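PDB 4I0X: ESAT-6-like protein MAB_3113 from Mycobacterium abscessus, which pairs with the WXG100 protein MAB_3112 to form the EsxEF complex, a probably secreted heterodimer of ESAT-6-like proteins. Local coordinates for the interface of chains B and A. Coordinates in Å, arbitrary orientation; residue numbers count along the deposited sequence, not the author numbering. Chains: chain A, ESAT-6-like protein MAB_3113; chain B, ESAT-6-like protein MAB_3112.

The interface of chains B and A. Residues chain B 5, 8, 70, 77; chain A 41, 44, 49-50, 54.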
# COMPACT_ATOMS: atom_id res chain seq x y z
N VAL B 5 3.92 8.00 -21.47
CA VAL B 5 5.00 7.28 -20.78
C VAL B 5 5.62 8.14 -19.68
O VAL B 5 5.74 7.68 -18.54
CB VAL B 5 6.10 6.86 -21.77
CG1 VAL B 5 7.28 6.28 -21.02
CG2 VAL B 5 5.54 5.86 -22.76
N LEU B 8 3.10 8.48 -16.80
CA LEU B 8 3.02 7.35 -15.89
C LEU B 8 4.24 7.26 -15.01
O LEU B 8 4.15 6.82 -13.88
CB LEU B 8 2.85 6.04 -16.67
CG LEU B 8 1.47 5.94 -17.33
CD1 LEU B 8 1.35 4.68 -18.17
CD2 LEU B 8 0.39 5.99 -16.29
N LEU B 70 10.77 3.62 -16.63
CA LEU B 70 10.05 4.45 -17.60
C LEU B 70 10.71 5.82 -17.80
O LEU B 70 10.64 6.38 -18.88
CB LEU B 70 8.62 4.67 -17.13
CG LEU B 70 7.64 3.50 -17.18
CD1 LEU B 70 6.35 3.98 -16.58
CD2 LEU B 70 7.44 3.03 -18.63
N PHE B 77 9.87 2.14 -24.47
CA PHE B 77 8.44 2.14 -24.20
C PHE B 77 7.69 2.92 -25.29
O PHE B 77 6.62 3.45 -25.04
CB PHE B 77 8.18 2.72 -22.81
CG PHE B 77 8.68 1.83 -21.68
CD1 PHE B 77 9.96 1.97 -21.18
CD2 PHE B 77 7.86 0.85 -21.15
CE1 PHE B 77 10.42 1.15 -20.16
CE2 PHE B 77 8.32 0.01 -20.12
CZ PHE B 77 9.60 0.17 -19.63
N ALA A 41 -1.68 2.01 -17.91
CA ALA A 41 -0.56 1.23 -18.42
C ALA A 41 -1.02 0.04 -19.25
O ALA A 41 -0.41 -0.29 -20.27
CB ALA A 41 0.36 0.77 -17.27
N LEU A 44 -1.57 0.56 -22.75
CA LEU A 44 -0.37 0.62 -23.59
C LEU A 44 0.11 -0.77 -24.00
O LEU A 44 0.60 -0.96 -25.10
CB LEU A 44 0.75 1.39 -22.88
CG LEU A 44 0.37 2.84 -22.53
CD1 LEU A 44 1.57 3.63 -22.05
CD2 LEU A 44 -0.29 3.52 -23.73
N GLN A 49 2.00 -0.71 -27.91
CA GLN A 49 3.02 0.30 -27.78
C GLN A 49 4.06 -0.19 -26.79
O GLN A 49 5.22 0.19 -26.90
CB GLN A 49 2.45 1.63 -27.31
CG GLN A 49 3.54 2.72 -27.12
CD GLN A 49 2.97 4.06 -26.69
OE1 GLN A 49 1.88 4.44 -27.13
NE2 GLN A 49 3.68 4.77 -25.81
N TRP A 50 3.64 -1.00 -25.82
CA TRP A 50 4.57 -1.63 -24.89
C TRP A 50 4.59 -3.11 -25.18
O TRP A 50 3.65 -3.83 -24.85
CB TRP A 50 4.18 -1.45 -23.43
CG TRP A 50 4.33 -0.08 -22.87
CD1 TRP A 50 4.69 1.06 -23.54
CD2 TRP A 50 4.12 0.30 -21.52
NE1 TRP A 50 4.71 2.12 -22.68
CE2 TRP A 50 4.36 1.68 -21.43
CE3 TRP A 50 3.74 -0.39 -20.37
CZ2 TRP A 50 4.23 2.38 -20.24
CZ3 TRP A 50 3.61 0.31 -19.20
CH2 TRP A 50 3.85 1.67 -19.13
N ALA A 54 9.80 -3.98 -22.67
CA ALA A 54 8.92 -2.96 -22.08
C ALA A 54 7.75 -3.57 -21.34
O ALA A 54 7.45 -3.20 -20.20
CB ALA A 54 8.40 -2.00 -23.15
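The tryptophan of chain A's WXG motif, A:Trp50, sits in the turn between the protein's two long helices and packs against B:Phe77, the last residue built in chain B. The two rings meet edge to face, their planes turned 73° apart. B:Phe77 brings the CD2 edge of its ring over the middle of the indole, 3.6 Å from A:Trp50 CE2. On the other face of the indole, CD1 of A:Leu44 lies toward the rim, a contact within chain A. The tryptophan is thus sandwiched between a leucine methyl of its own chain and the partner's phenyl edge.

Around the indole rim, the partner's aliphatic side chains close in. B:Val5 sets CG2 at the edge in the ring plane, 3.8 Å from A:Trp50 NE1. At the six-membered ring, B:Leu70 comes in at about a right angle and places CD2 3.7 Å from A:Trp50 CZ2. The same methyl rests over the centre of the B:Phe77 ring, so one leucine branch supports both aromatics. B:Leu8 reaches tip to tip toward A:Leu44, CD1 to CD1 at 4.0 Å, and B:Leu8 CD1 also touches A:Ala41 CA and the CH2 corner of the indole.

A:Ala54 CB lies against the phenyl face opposite B:Leu70, toward the CD2 rim, 3.5 Å from B:Phe77 CD2. The polar element is slight. A:Gln49 runs out extended, with CG anti to its backbone N (chi1 178°), and its amide NE2 gives a weak hydrogen bond to the carbonyl O of B:Phe77, 3.3 Å long but nearly straight (171° at H). That carbonyl also lies near the indole nitrogen.

In the fold, this patch closes one end of the heterodimer's long helical bundle. Helices 11-47 and 52-87 of chain A meet at the WXG turn, while the start of helix 4-32, the end of helix 40-72 and the C-terminal tail of chain B cover it.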